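Local atomic coordinates of iodotyrosine deiodinase (Thermotoga neapolitana, PDB entry 6TYK), a protein that catalyses the reductive removal of iodide and other halogens from halotyrosines with an FMN cofactor, working as a homodimer. Residues A[46-57]-A[96-107]. Sequence-based numbering, arbitrary orientation. Where two conformers were deposited one is given.
Sequences WRFLIVEDEKLK and KEAPYLLLVFSE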
# COMPACT_ATOMS: atom_id res chain seq x y z
N TRP A 46 4.77 -8.75 6.07
CA TRP A 46 3.94 -9.53 5.16
C TRP A 46 4.28 -11.01 5.24
O TRP A 46 5.44 -11.38 5.43
CB TRP A 46 4.13 -9.04 3.73
CG TRP A 46 5.55 -8.64 3.41
CD1 TRP A 46 6.58 -9.47 3.07
CD2 TRP A 46 6.09 -7.32 3.44
NE1 TRP A 46 7.73 -8.73 2.88
CE2 TRP A 46 7.45 -7.41 3.09
CE3 TRP A 46 5.54 -6.05 3.70
CZ2 TRP A 46 8.27 -6.29 3.00
CZ3 TRP A 46 6.36 -4.94 3.63
CH2 TRP A 46 7.71 -5.06 3.27
N ARG A 47 3.26 -11.85 5.12
CA ARG A 47 3.46 -13.28 4.98
C ARG A 47 2.58 -13.75 3.84
O ARG A 47 1.46 -13.26 3.68
CB ARG A 47 3.05 -14.04 6.26
CG ARG A 47 3.78 -13.61 7.51
CD ARG A 47 5.26 -14.01 7.51
NE ARG A 47 5.88 -13.71 8.79
CZ ARG A 47 6.41 -12.54 9.11
NH1 ARG A 47 6.42 -11.54 8.23
NH2 ARG A 47 6.94 -12.36 10.31
N PHE A 48 3.07 -14.71 3.06
CA PHE A 48 2.35 -15.15 1.89
C PHE A 48 1.98 -16.62 1.99
O PHE A 48 2.81 -17.47 2.34
CB PHE A 48 3.18 -14.90 0.63
CG PHE A 48 3.57 -13.47 0.46
CD1 PHE A 48 2.62 -12.51 0.11
CD2 PHE A 48 4.89 -13.07 0.61
CE1 PHE A 48 2.98 -11.19 -0.06
CE2 PHE A 48 5.26 -11.74 0.44
CZ PHE A 48 4.30 -10.81 0.10
N LEU A 49 0.73 -16.90 1.67
CA LEU A 49 0.23 -18.26 1.61
C LEU A 49 -0.31 -18.47 0.21
O LEU A 49 -1.22 -17.77 -0.22
CB LEU A 49 -0.88 -18.48 2.64
CG LEU A 49 -1.49 -19.88 2.69
CD1 LEU A 49 -0.47 -20.91 3.15
CD2 LEU A 49 -2.71 -19.90 3.61
N ILE A 50 0.30 -19.41 -0.51
CA ILE A 50 -0.09 -19.70 -1.88
C ILE A 50 -1.03 -20.89 -1.88
O ILE A 50 -0.63 -22.01 -1.57
CB ILE A 50 1.13 -20.00 -2.75
CG1 ILE A 50 2.13 -18.84 -2.67
CG2 ILE A 50 0.71 -20.30 -4.19
CD1 ILE A 50 3.44 -19.12 -3.35
N VAL A 51 -2.30 -20.63 -2.18
CA VAL A 51 -3.30 -21.69 -2.23
C VAL A 51 -3.50 -22.18 -3.65
O VAL A 51 -3.83 -21.41 -4.55
CB VAL A 51 -4.63 -21.23 -1.62
CG1 VAL A 51 -5.65 -22.36 -1.67
CG2 VAL A 51 -4.42 -20.74 -0.19
N GLU A 52 -3.30 -23.48 -3.86
CA GLU A 52 -3.50 -24.06 -5.18
C GLU A 52 -4.40 -25.28 -5.16
O GLU A 52 -4.95 -25.65 -6.19
CB GLU A 52 -2.17 -24.46 -5.80
CG GLU A 52 -1.28 -23.28 -6.13
CD GLU A 52 0.10 -23.74 -6.51
OE1 GLU A 52 0.28 -24.21 -7.66
OE2 GLU A 52 1.00 -23.64 -5.66
N ASP A 53 -4.53 -25.93 -4.01
CA ASP A 53 -5.28 -27.17 -3.91
C ASP A 53 -6.73 -26.94 -4.30
O ASP A 53 -7.37 -26.02 -3.78
CB ASP A 53 -5.20 -27.72 -2.49
CG ASP A 53 -6.00 -28.99 -2.32
OD1 ASP A 53 -5.50 -30.07 -2.69
OD2 ASP A 53 -7.14 -28.90 -1.81
N GLU A 54 -7.25 -27.75 -5.21
CA GLU A 54 -8.59 -27.49 -5.74
C GLU A 54 -9.67 -27.60 -4.67
O GLU A 54 -10.58 -26.78 -4.64
CB GLU A 54 -8.92 -28.38 -6.95
CG GLU A 54 -8.18 -28.01 -8.24
CD GLU A 54 -8.44 -26.57 -8.71
OE1 GLU A 54 -9.53 -26.01 -8.46
OE2 GLU A 54 -7.53 -26.01 -9.35
N LYS A 55 -9.58 -28.59 -3.79
CA LYS A 55 -10.56 -28.73 -2.73
C LYS A 55 -10.53 -27.51 -1.81
O LYS A 55 -11.57 -26.99 -1.41
CB LYS A 55 -10.32 -30.01 -1.93
CG LYS A 55 -11.15 -30.10 -0.66
CD LYS A 55 -10.74 -31.29 0.19
CE LYS A 55 -11.60 -31.40 1.43
NZ LYS A 55 -13.03 -31.64 1.10
N LEU A 56 -9.34 -27.06 -1.46
CA LEU A 56 -9.21 -25.91 -0.57
C LEU A 56 -9.72 -24.63 -1.24
O LEU A 56 -10.40 -23.83 -0.61
CB LEU A 56 -7.77 -25.74 -0.11
CG LEU A 56 -7.49 -24.56 0.81
CD1 LEU A 56 -8.37 -24.62 2.04
CD2 LEU A 56 -6.01 -24.60 1.19
N LYS A 57 -9.40 -24.44 -2.52
CA LYS A 57 -9.93 -23.29 -3.25
C LYS A 57 -11.44 -23.32 -3.22
O LYS A 57 -12.07 -22.29 -3.07
CB LYS A 57 -9.43 -23.25 -4.70
CG LYS A 57 -7.94 -22.97 -4.83
CD LYS A 57 -7.52 -22.57 -6.24
CE LYS A 57 -8.27 -23.33 -7.30
NZ LYS A 57 -7.66 -23.11 -8.64
N LYS A 96 -12.28 -20.06 -8.09
CA LYS A 96 -12.08 -21.40 -8.64
C LYS A 96 -11.16 -21.38 -9.86
O LYS A 96 -10.29 -22.24 -9.98
CB LYS A 96 -13.42 -22.04 -9.02
CG LYS A 96 -13.31 -23.34 -9.81
CD LYS A 96 -14.68 -23.93 -10.09
CE LYS A 96 -14.60 -25.15 -11.00
NZ LYS A 96 -13.69 -26.19 -10.46
N GLU A 97 -11.35 -20.41 -10.76
CA GLU A 97 -10.59 -20.40 -12.02
C GLU A 97 -9.11 -20.06 -11.86
O GLU A 97 -8.26 -20.64 -12.53
CB GLU A 97 -11.22 -19.44 -13.03
CG GLU A 97 -12.66 -19.76 -13.41
CD GLU A 97 -12.83 -21.12 -14.08
OE1 GLU A 97 -13.06 -22.12 -13.36
OE2 GLU A 97 -12.73 -21.18 -15.33
N ALA A 98 -8.81 -19.11 -10.97
CA ALA A 98 -7.42 -18.70 -10.79
C ALA A 98 -6.58 -19.88 -10.33
O ALA A 98 -6.96 -20.59 -9.40
CB ALA A 98 -7.35 -17.55 -9.80
N PRO A 99 -5.43 -20.09 -10.97
CA PRO A 99 -4.54 -21.19 -10.58
C PRO A 99 -3.92 -20.98 -9.21
O PRO A 99 -3.57 -21.95 -8.54
CB PRO A 99 -3.47 -21.19 -11.68
CG PRO A 99 -3.53 -19.82 -12.27
CD PRO A 99 -4.97 -19.41 -12.19
N TYR A 100 -3.80 -19.73 -8.79
CA TYR A 100 -3.27 -19.41 -7.47
C TYR A 100 -4.22 -18.49 -6.74
O TYR A 100 -4.72 -17.53 -7.34
CB TYR A 100 -1.95 -18.64 -7.58
CG TYR A 100 -0.81 -19.33 -8.28
CD1 TYR A 100 -0.08 -20.33 -7.65
CD2 TYR A 100 -0.41 -18.94 -9.55
CE1 TYR A 100 0.98 -20.94 -8.28
CE2 TYR A 100 0.65 -19.54 -10.18
CZ TYR A 100 1.34 -20.54 -9.54
OH TYR A 100 2.40 -21.15 -10.17
N LEU A 101 -4.47 -18.77 -5.47
CA LEU A 101 -5.00 -17.75 -4.58
C LEU A 101 -3.87 -17.36 -3.64
O LEU A 101 -3.44 -18.16 -2.80
CB LEU A 101 -6.20 -18.23 -3.79
CG LEU A 101 -7.34 -18.83 -4.61
CD1 LEU A 101 -8.46 -19.24 -3.67
CD2 LEU A 101 -7.83 -17.83 -5.64
N LEU A 102 -3.37 -16.15 -3.80
CA LEU A 102 -2.29 -15.67 -2.95
C LEU A 102 -2.93 -14.96 -1.77
O LEU A 102 -3.53 -13.89 -1.93
CB LEU A 102 -1.39 -14.72 -3.72
CG LEU A 102 -0.29 -14.06 -2.88
CD1 LEU A 102 0.74 -15.08 -2.38
CD2 LEU A 102 0.38 -12.94 -3.66
N LEU A 103 -2.85 -15.58 -0.60
CA LEU A 103 -3.36 -14.97 0.61
C LEU A 103 -2.25 -14.18 1.27
O LEU A 103 -1.18 -14.72 1.57
CB LEU A 103 -3.95 -16.02 1.56
CG LEU A 103 -5.41 -16.41 1.27
CD1 LEU A 103 -5.59 -16.97 -0.14
CD2 LEU A 103 -5.89 -17.42 2.30
N VAL A 104 -2.51 -12.90 1.49
CA VAL A 104 -1.50 -12.00 2.04
C VAL A 104 -1.88 -11.64 3.46
O VAL A 104 -2.98 -11.13 3.72
CB VAL A 104 -1.39 -10.72 1.19
CG1 VAL A 104 -0.33 -9.80 1.77
CG2 VAL A 104 -1.06 -11.06 -0.25
N PHE A 105 -0.98 -11.93 4.40
CA PHE A 105 -1.23 -11.67 5.80
C PHE A 105 -0.32 -10.58 6.33
O PHE A 105 0.77 -10.36 5.80
CB PHE A 105 -0.96 -12.93 6.63
CG PHE A 105 -1.82 -14.10 6.27
CD1 PHE A 105 -1.53 -14.88 5.17
CD2 PHE A 105 -2.91 -14.44 7.05
CE1 PHE A 105 -2.33 -15.97 4.84
CE2 PHE A 105 -3.71 -15.53 6.73
CZ PHE A 105 -3.42 -16.29 5.63
N SER A 106 -0.78 -9.92 7.39
CA SER A 106 0.05 -8.97 8.11
C SER A 106 0.38 -9.49 9.51
O SER A 106 -0.45 -10.13 10.17
CB SER A 106 -0.63 -7.60 8.21
OG SER A 106 -1.89 -7.70 8.84
N GLU A 107 1.60 -9.23 9.94
CA GLU A 107 2.03 -9.59 11.29
C GLU A 107 1.47 -8.57 12.27
O GLU A 107 1.91 -7.42 12.31
CB GLU A 107 3.55 -9.62 11.35
CG GLU A 107 4.11 -9.99 12.70
CD GLU A 107 5.62 -10.04 12.69
OE1 GLU A 107 6.23 -9.30 11.88
OE2 GLU A 107 6.20 -10.81 13.48
O HOH W 1 -4.97 -24.22 -8.62
O HOH W 2 -1.64 -23.81 -9.71
O HOH W 3 -9.99 -24.80 -11.60
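Strands 46-51 and 100-107 pair antiparallel in the central sheet of the nitroreductase fold, with Arg47-Phe105, Leu49-Leu103 and Val51-Leu101 as hydrogen-bonded pairs. Each closes two N-H...O bonds; Leu103 N reaches Leu49 O at 2.8 Å. The other edge of strand 100-107 is satisfied by strand 156-165, while Leu49 and Ile50 continue the sheet as a parallel ladder into the second subunit.

Lys57 of helix 54-74 ties down the end of helix 94-97. Its NZ donates to Ala98 O at 2.7 Å and, from above the carbonyl plane, to Lys96 O at 3.1 Å. A bend at chi3 (-37°) brings NZ to these acceptors while CG rests on Leu101 CD1. Glu54 OE2 adds a salt bridge to NZ at 3.0 Å, met syn but 32° out of the carboxylate plane. A water also accepts from NZ, so four acceptors share three protons and not every bond can be full. It lies within bonding distance of Glu52 O and Pro99 O, its protons likewise shared. A methionine in place of Lys57 would probably leave both carbonyls and the Glu54 carboxylate without their charged donor.

On the opposite sheet face from Leu49, Phe48 presents its ring edge to Val104 CG2, under helices 24-35 and 113-130. Arg47 NH2 comes within 3.5 Å of Glu107 OE1, a long salt bridge, doubtful because Glu107 has a second conformer, while Arg47 NH1 donates to Trp46 O at 3.0 Å.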